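Local coordinates for protein major extracellular endoglucanase (Xanthomonas campestris pv. campestris, PDB 4TUF) that catalyses the endohydrolysis of beta-1,4-glucosidic linkages in cellulose, lichenin and cereal beta-D-glucans, at residues Asp109-Asp114 against Leu154-His159; Ala234-Gly239 against Leu276-Gly281. All blocks are in the same frame, centred on the assembly; numbering follows the deposited sequence.

Contact 1: Asp109-Asp114 against Leu154-His159. With 2HP (dihydrogenphosphate ion), chain J.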
ATOM      1  N   ASP A 109       5.578  -4.174   1.161  1.00 28.29           N
ATOM      2  CA  ASP A 109       5.590  -3.145   0.128  1.00 26.97           C
ATOM      3  C   ASP A 109       7.016  -2.646  -0.130  1.00 35.23           C
ATOM      4  O   ASP A 109       7.659  -2.093   0.760  1.00 45.89           O
ATOM      5  CB  ASP A 109       4.667  -1.992   0.549  1.00 28.49           C
ATOM      6  CG  ASP A 109       4.954  -0.686  -0.190  1.00 42.77           C
ATOM      7  OD1 ASP A 109       5.391  -0.723  -1.360  1.00 54.21           O
ATOM      8  OD2 ASP A 109       4.724   0.390   0.403  1.00 42.84           O
ATOM      9  N   HIS A 110       7.504  -2.849  -1.350  1.00 32.28           N
ATOM     10  CA  HIS A 110       8.826  -2.366  -1.749  1.00 27.36           C
ATOM     11  C   HIS A 110       8.726  -0.884  -2.069  1.00 35.30           C
ATOM     12  O   HIS A 110       8.409  -0.499  -3.200  1.00 35.92           O
ATOM     13  CB  HIS A 110       9.353  -3.141  -2.957  1.00 27.38           C
ATOM     14  CG  HIS A 110      10.799  -2.892  -3.247  1.00 33.55           C
ATOM     15  ND1 HIS A 110      11.282  -1.653  -3.616  1.00 33.23           N
ATOM     16  CD2 HIS A 110      11.869  -3.723  -3.218  1.00 30.12           C
ATOM     17  CE1 HIS A 110      12.590  -1.730  -3.796  1.00 33.20           C
ATOM     18  NE2 HIS A 110      12.970  -2.976  -3.564  1.00 35.86           N
ATOM     19  N   HIS A 111       9.005  -0.052  -1.073  1.00 30.95           N
ATOM     20  CA  HIS A 111       8.554   1.333  -1.115  1.00 28.67           C
ATOM     21  C   HIS A 111       9.545   2.270  -1.783  1.00 32.87           C
ATOM     22  O   HIS A 111       9.166   3.115  -2.602  1.00 31.48           O
ATOM     23  CB  HIS A 111       8.264   1.815   0.304  1.00 35.74           C
ATOM     24  CG  HIS A 111       7.228   2.890   0.378  1.00 33.93           C
ATOM     25  ND1 HIS A 111       5.878   2.623   0.323  1.00 35.11           N
ATOM     26  CD2 HIS A 111       7.345   4.233   0.511  1.00 32.58           C
ATOM     27  CE1 HIS A 111       5.206   3.759   0.416  1.00 40.54           C
ATOM     28  NE2 HIS A 111       6.073   4.749   0.532  1.00 34.53           N
ATOM     29  N   THR A 112      10.815   2.131  -1.423  1.00 35.63           N
ATOM     30  CA  THR A 112      11.848   3.018  -1.943  1.00 39.12           C
ATOM     31  C   THR A 112      13.159   2.274  -2.099  1.00 45.77           C
ATOM     32  O   THR A 112      13.500   1.444  -1.260  1.00 55.40           O
ATOM     33  CB  THR A 112      12.064   4.238  -1.028  1.00 38.29           C
ATOM     34  OG1 THR A 112      13.294   4.887  -1.380  1.00 45.09           O
ATOM     35  CG2 THR A 112      12.137   3.808   0.422  1.00 36.87           C
ATOM     36  N   PRO A 113      13.898   2.569  -3.181  1.00 41.46           N
ATOM     37  CA  PRO A 113      15.191   1.923  -3.441  1.00 35.77           C
ATOM     38  C   PRO A 113      16.331   2.416  -2.555  1.00 38.96           C
ATOM     39  O   PRO A 113      17.370   1.757  -2.531  1.00 47.87           O
ATOM     40  CB  PRO A 113      15.468   2.285  -4.904  1.00 37.21           C
ATOM     41  CG  PRO A 113      14.761   3.587  -5.100  1.00 39.39           C
ATOM     42  CD  PRO A 113      13.508   3.484  -4.269  1.00 37.16           C
ATOM     43  N   ASP A 114      16.152   3.533  -1.847  1.00 35.79           N
ATOM     44  CA  ASP A 114      17.264   4.149  -1.121  1.00 39.37           C
ATOM     45  C   ASP A 114      16.891   4.751   0.224  1.00 48.03           C
ATOM     46  O   ASP A 114      17.572   5.659   0.704  1.00 46.37           O
ATOM     47  CB  ASP A 114      17.918   5.242  -1.979  1.00 53.55           C
ATOM     48  CG  ASP A 114      16.927   6.311  -2.447  1.00 64.30           C
ATOM     49  OD1 ASP A 114      15.913   6.567  -1.759  1.00 66.32           O
ATOM     50  OD2 ASP A 114      17.174   6.909  -3.516  1.00 69.89           O
ATOM     51  N   LEU A 154       4.658  -5.055  -5.375  1.00 31.92           N
ATOM     52  CA  LEU A 154       5.945  -5.152  -6.075  1.00 25.99           C
ATOM     53  C   LEU A 154       6.795  -3.884  -6.078  1.00 33.46           C
ATOM     54  O   LEU A 154       8.015  -3.956  -5.956  1.00 41.39           O
ATOM     55  CB  LEU A 154       5.723  -5.589  -7.520  1.00 24.20           C
ATOM     56  CG  LEU A 154       5.134  -6.977  -7.758  1.00 24.35           C
ATOM     57  CD1 LEU A 154       5.202  -7.299  -9.234  1.00 23.82           C
ATOM     58  CD2 LEU A 154       5.845  -8.049  -6.937  1.00 22.04           C
ATOM     59  N   LYS A 155       6.155  -2.730  -6.226  1.00 34.61           N
ATOM     60  CA  LYS A 155       6.867  -1.452  -6.260  1.00 35.03           C
ATOM     61  C   LYS A 155       5.892  -0.308  -6.007  1.00 37.34           C
ATOM     62  O   LYS A 155       4.834  -0.223  -6.632  1.00 38.30           O
ATOM     63  CB  LYS A 155       7.591  -1.276  -7.603  1.00 39.06           C
ATOM     64  CG  LYS A 155       7.714   0.152  -8.111  1.00 38.89           C
ATOM     65  CD  LYS A 155       8.967   0.811  -7.592  1.00 48.95           C
ATOM     66  CE  LYS A 155       9.211   2.148  -8.275  1.00 50.08           C
ATOM     67  NZ  LYS A 155       8.164   3.160  -7.994  1.00 45.12           N
ATOM     68  N   ASN A 156       6.248   0.591  -5.104  1.00 38.10           N
ATOM     69  CA  ASN A 156       5.365   1.686  -4.743  1.00 35.23           C
ATOM     70  C   ASN A 156       5.338   2.837  -5.729  1.00 35.55           C
ATOM     71  O   ASN A 156       6.368   3.372  -6.086  1.00 37.70           O
ATOM     72  CB  ASN A 156       5.746   2.217  -3.360  1.00 37.72           C
ATOM     73  CG  ASN A 156       4.727   3.179  -2.797  1.00 34.41           C
ATOM     74  OD1 ASN A 156       3.621   2.796  -2.462  1.00 37.71           O
ATOM     75  ND2 ASN A 156       5.107   4.430  -2.677  1.00 32.17           N
ATOM     76  N   GLU A 157       4.136   3.239  -6.117  1.00 36.02           N
ATOM     77  CA  GLU A 157       3.902   4.484  -6.836  1.00 28.41           C
ATOM     78  C   GLU A 157       4.693   4.779  -8.104  1.00 28.04           C
ATOM     79  O   GLU A 157       5.353   5.809  -8.198  1.00 25.29           O
ATOM     80  CB  GLU A 157       3.930   5.658  -5.874  1.00 24.86           C
ATOM     81  CG  GLU A 157       2.849   5.539  -4.825  1.00 38.80           C
ATOM     82  CD  GLU A 157       2.644   6.806  -4.050  1.00 48.51           C
ATOM     83  OE1 GLU A 157       3.580   7.612  -3.981  1.00 47.82           O
ATOM     84  OE2 GLU A 157       1.545   6.989  -3.509  1.00 51.46           O
ATOM     85  N   PRO A 158       4.584   3.925  -9.105  1.00 31.30           N
ATOM     86  CA  PRO A 158       5.250   4.203 -10.371  1.00 29.06           C
ATOM     87  C   PRO A 158       4.701   5.488 -10.959  1.00 33.80           C
ATOM     88  O   PRO A 158       3.516   5.747 -10.869  1.00 30.25           O
ATOM     89  CB  PRO A 158       4.844   3.021 -11.236  1.00 26.49           C
ATOM     90  CG  PRO A 158       4.618   1.923 -10.274  1.00 28.66           C
ATOM     91  CD  PRO A 158       4.037   2.564  -9.058  1.00 30.34           C
ATOM     92  N   HIS A 159       5.566   6.306 -11.532  1.00 34.70           N
ATOM     93  CA  HIS A 159       5.115   7.585 -12.078  1.00 32.26           C
ATOM     94  C   HIS A 159       6.166   8.149 -13.022  1.00 35.52           C
ATOM     95  O   HIS A 159       7.143   7.476 -13.337  1.00 36.44           O
ATOM     96  CB  HIS A 159       4.817   8.583 -10.959  1.00 32.82           C
ATOM     97  CG  HIS A 159       5.987   8.853 -10.064  1.00 36.87           C
ATOM     98  ND1 HIS A 159       6.420   7.955  -9.110  1.00 39.75           N
ATOM     99  CD2 HIS A 159       6.814   9.923  -9.977  1.00 29.26           C
ATOM    100  CE1 HIS A 159       7.466   8.458  -8.480  1.00 39.40           C
ATOM    101  NE2 HIS A 159       7.723   9.653  -8.983  1.00 35.32           N
TER
HETATM  102  P   2HP J 406      16.092  10.975  -3.394  1.00112.13           P
HETATM  103  O1  2HP J 406      15.884   9.604  -2.793  1.00108.99           O
HETATM  104  O2  2HP J 406      15.119  11.183  -4.532  1.00114.78           O
HETATM  105  O3  2HP J 406      15.849  12.021  -2.334  1.00111.46           O
HETATM  106  O4  2HP J 406      17.505  11.096  -3.922  1.00110.88           O
HETATM  107  O   HOH W   1       9.883   3.590  -5.298  1.00 51.47           O

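Contact 2: Ala234-Gly239 against Leu276-Gly281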
ATOM      1  N   ALA A 234      -3.880  -2.675  -6.996  1.00 39.04           N
ATOM      2  CA  ALA A 234      -3.840  -1.835  -5.803  1.00 36.88           C
ATOM      3  C   ALA A 234      -3.407  -0.398  -6.086  1.00 37.08           C
ATOM      4  O   ALA A 234      -2.373   0.045  -5.598  1.00 44.09           O
ATOM      5  CB  ALA A 234      -2.913  -2.463  -4.765  1.00 33.67           C
ATOM      6  N   PRO A 235      -4.209   0.348  -6.855  1.00 33.10           N
ATOM      7  CA  PRO A 235      -3.809   1.724  -7.148  1.00 32.62           C
ATOM      8  C   PRO A 235      -3.910   2.618  -5.916  1.00 39.89           C
ATOM      9  O   PRO A 235      -4.468   2.214  -4.894  1.00 43.01           O
ATOM     10  CB  PRO A 235      -4.814   2.155  -8.214  1.00 26.08           C
ATOM     11  CG  PRO A 235      -6.029   1.367  -7.899  1.00 26.01           C
ATOM     12  CD  PRO A 235      -5.537   0.032  -7.412  1.00 31.14           C
ATOM     13  N   HIS A 236      -3.366   3.822  -6.023  1.00 32.47           N
ATOM     14  CA  HIS A 236      -3.483   4.809  -4.968  1.00 31.32           C
ATOM     15  C   HIS A 236      -4.369   5.954  -5.439  1.00 34.46           C
ATOM     16  O   HIS A 236      -4.474   6.219  -6.637  1.00 38.14           O
ATOM     17  CB  HIS A 236      -2.106   5.344  -4.567  1.00 27.37           C
ATOM     18  CG  HIS A 236      -1.182   4.301  -4.020  1.00 34.10           C
ATOM     19  ND1 HIS A 236       0.028   4.615  -3.439  1.00 30.09           N
ATOM     20  CD2 HIS A 236      -1.290   2.951  -3.962  1.00 31.47           C
ATOM     21  CE1 HIS A 236       0.629   3.502  -3.053  1.00 39.40           C
ATOM     22  NE2 HIS A 236      -0.150   2.478  -3.358  1.00 34.77           N
ATOM     23  N   VAL A 237      -4.998   6.638  -4.495  1.00 32.61           N
ATOM     24  CA  VAL A 237      -5.729   7.855  -4.808  1.00 35.70           C
ATOM     25  C   VAL A 237      -5.728   8.768  -3.586  1.00 37.52           C
ATOM     26  O   VAL A 237      -5.849   8.298  -2.457  1.00 38.24           O
ATOM     27  CB  VAL A 237      -7.173   7.544  -5.261  1.00 39.36           C
ATOM     28  CG1 VAL A 237      -7.853   6.618  -4.278  1.00 40.75           C
ATOM     29  CG2 VAL A 237      -7.975   8.821  -5.446  1.00 39.40           C
ATOM     30  N   TYR A 238      -5.563  10.068  -3.810  1.00 37.79           N
ATOM     31  CA  TYR A 238      -5.577  11.036  -2.720  1.00 36.51           C
ATOM     32  C   TYR A 238      -6.492  12.218  -3.038  1.00 47.55           C
ATOM     33  O   TYR A 238      -7.044  12.311  -4.141  1.00 52.54           O
ATOM     34  CB  TYR A 238      -4.168  11.538  -2.431  1.00 42.93           C
ATOM     35  CG  TYR A 238      -3.151  10.438  -2.284  1.00 45.33           C
ATOM     36  CD1 TYR A 238      -2.909   9.850  -1.050  1.00 42.94           C
ATOM     37  CD2 TYR A 238      -2.430   9.982  -3.382  1.00 47.55           C
ATOM     38  CE1 TYR A 238      -1.984   8.836  -0.917  1.00 45.16           C
ATOM     39  CE2 TYR A 238      -1.501   8.974  -3.256  1.00 51.59           C
ATOM     40  CZ  TYR A 238      -1.281   8.407  -2.019  1.00 55.09           C
ATOM     41  OH  TYR A 238      -0.358   7.401  -1.883  1.00 66.50           O
ATOM     42  N   GLY A 239      -6.652  13.112  -2.065  1.00 46.67           N
ATOM     43  CA  GLY A 239      -7.547  14.246  -2.198  1.00 37.95           C
ATOM     44  C   GLY A 239      -6.846  15.592  -2.177  1.00 44.16           C
ATOM     45  O   GLY A 239      -5.628  15.674  -2.356  1.00 44.92           O
ATOM     46  N   LEU A 276      -7.725  -0.265  -2.771  1.00 45.46           N
ATOM     47  CA  LEU A 276      -6.760   0.828  -2.739  1.00 37.55           C
ATOM     48  C   LEU A 276      -5.587   0.532  -1.797  1.00 35.99           C
ATOM     49  O   LEU A 276      -5.779   0.257  -0.616  1.00 38.60           O
ATOM     50  CB  LEU A 276      -7.451   2.121  -2.326  1.00 32.11           C
ATOM     51  CG  LEU A 276      -8.557   2.569  -3.268  1.00 38.32           C
ATOM     52  CD1 LEU A 276      -9.285   3.778  -2.700  1.00 37.41           C
ATOM     53  CD2 LEU A 276      -7.970   2.870  -4.630  1.00 30.46           C
ATOM     54  N   GLY A 277      -4.370   0.591  -2.326  1.00 38.01           N
ATOM     55  CA  GLY A 277      -3.181   0.413  -1.514  1.00 37.47           C
ATOM     56  C   GLY A 277      -2.949   1.582  -0.575  1.00 38.96           C
ATOM     57  O   GLY A 277      -2.484   1.406   0.550  1.00 44.42           O
ATOM     58  N   GLU A 278      -3.264   2.783  -1.044  1.00 39.75           N
ATOM     59  CA  GLU A 278      -3.196   3.984  -0.218  1.00 38.06           C
ATOM     60  C   GLU A 278      -4.322   4.944  -0.574  1.00 38.53           C
ATOM     61  O   GLU A 278      -4.533   5.267  -1.744  1.00 43.30           O
ATOM     62  CB  GLU A 278      -1.852   4.701  -0.389  1.00 38.27           C
ATOM     63  CG  GLU A 278      -0.646   3.967   0.169  1.00 40.83           C
ATOM     64  CD  GLU A 278       0.638   4.741  -0.042  1.00 47.99           C
ATOM     65  OE1 GLU A 278       0.547   5.953  -0.319  1.00 58.75           O
ATOM     66  OE2 GLU A 278       1.735   4.146   0.065  1.00 49.91           O
ATOM     67  N   PHE A 279      -5.045   5.391   0.443  1.00 35.48           N
ATOM     68  CA  PHE A 279      -5.974   6.502   0.297  1.00 36.59           C
ATOM     69  C   PHE A 279      -6.131   7.182   1.655  1.00 42.91           C
ATOM     70  O   PHE A 279      -5.975   6.542   2.702  1.00 42.60           O
ATOM     71  CB  PHE A 279      -7.323   6.027  -0.244  1.00 40.01           C
ATOM     72  CG  PHE A 279      -8.114   5.202   0.729  1.00 40.37           C
ATOM     73  CD1 PHE A 279      -7.842   3.854   0.898  1.00 36.43           C
ATOM     74  CD2 PHE A 279      -9.139   5.772   1.467  1.00 35.87           C
ATOM     75  CE1 PHE A 279      -8.572   3.093   1.792  1.00 40.70           C
ATOM     76  CE2 PHE A 279      -9.875   5.016   2.361  1.00 35.52           C
ATOM     77  CZ  PHE A 279      -9.593   3.677   2.525  1.00 39.60           C
ATOM     78  N   GLY A 280      -6.416   8.478   1.650  1.00 40.96           N
ATOM     79  CA  GLY A 280      -6.477   9.213   2.899  1.00 41.28           C
ATOM     80  C   GLY A 280      -6.209  10.693   2.761  1.00 48.16           C
ATOM     81  O   GLY A 280      -6.042  11.212   1.653  1.00 57.34           O
ATOM     82  N   GLY A 281      -6.169  11.374   3.902  1.00 50.99           N
ATOM     83  CA  GLY A 281      -6.076  12.822   3.937  1.00 56.34           C
ATOM     84  C   GLY A 281      -6.481  13.368   5.292  1.00 53.09           C
ATOM     85  O   GLY A 281      -6.888  12.614   6.175  1.00 53.47           O
TER

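Contact 1: Asp109-Asp114 against Leu154-His159
Both His111 and Asn156 carry CG anti to the backbone N (chi1 -152° and -169°), and the two side chains run side by side, pointing the same way, with the amide of Asn156 laid over one face of the imidazole. The planes are 22° apart, so this is a stack, offset toward the rim: Asn156 ND2 comes closest to His111 CE1, at 3.2 Å. CB of Asn156 covers the same ring as a CH-pi contact.

The ring cannot easily turn, because ND1 of His111 donates to OD2 of Asp109 at 2.5 Å, in the ring plane and on the syn side of the carboxylate. The other carboxylate oxygen, Asp109 OD1, packs against Asn156 CB at 3.6 Å. On the backbone, Asn156 N donates to His110 O over 3.1 Å, which carries the pairing of strands 105-110 and 149-153 just past the end of the latter. The ring of His110 leads elsewhere, NE2 bonding to Tyr127, although its CB rests on Leu154 O at 3.4 Å. Lys155 folds back so that NZ reaches Asn156 O at 2.6 Å, and a water donates to His111 O and weakly accepts from the same NZ. Farther along the chain, Asp114 approaches a dihydrogenphosphate ion, its OD2 lying 3.1 Å from phosphate O1; Gly117 N hydrogen-bonds to the same ion.

Asn156-Glu157-Pro158 is the Asn-Glu-Pro sequence that in family 5 carries the acid/base at the end of a barrel strand, Glu157 being the proton donor by similarity. The stack on His111 limits the tilt of the amide, and the bond from Arg58 to Asn156 OD1 probably sets which end is the oxygen, beside Glu278, the nucleophile by similarity. The Asp109 bond would be expected to polarise the buried His111 ring, with ND1 as the protonated nitrogen.

Contact 2: Ala234-Gly239 against Leu276-Gly281
A beta-alpha-beta unit of the TIM barrel supplies this contact: strand 231-238 and strand 276-280 lie parallel, joined through helix 257-266, and their ends bring His236 and Tyr238 up against Glu278, the nucleophile by similarity. Two backbone bonds tie the segments, Gly277 N to Pro235 O at 3.0 Å and Val237 N to Glu278 O at 3.1 Å. Glu278 CB sits over the centre of the His236 ring, 3.7 Å from the centroid, in a CH-pi contact. Beyond CG the Glu278 chain is extended (chi2 180°), which sets its carboxylate beside the CE1 corner of the imidazole, CD 3.3 Å from His236 CE1, the planes 29° apart; ND1 of that ring bonds to Glu157. OE1 then meets the edge of the Tyr238 ring near its plane, the carboxylate being turned 69° from the ring; the 2.3 Å modelled between Tyr238 OH and Glu278 OE1 is doubtful at this resolution. OE2 of Glu278 forms a salt bridge with Arg58.

The opposite face of the pair is apolar. There Val237 CG1 packs on Leu276 CD1 at 3.6 Å and touches Phe279 CB, and these side chains reach helices 257-266 and 288-303, while Phe279 also meets helix 334-344 and Tyr311.

How the contacts relate
Contact 1 closes along the chain before contact 2 opens, and their centres lie about 14 Å apart within the catalytic domain of the enzyme. Both belong to the one curled sheet of the barrel: contact 1 follows strands 105-110 and 149-153, contact 2 joins strands 231-238 and 276-280, and strand 192-195 stands between the two pairs. They touch where their strand ends face the cleft. Tyr238 OH is a probable hydrogen-bond partner of Glu157 OE2 at 2.5 Å. Asn156 OD1 merely packs against Glu278 OE2, at 3.4 Å. The two acids assigned by similarity, one per contact, thus meet in one active site, consistent with the paired carboxylates of family 5 glycoside hydrolases.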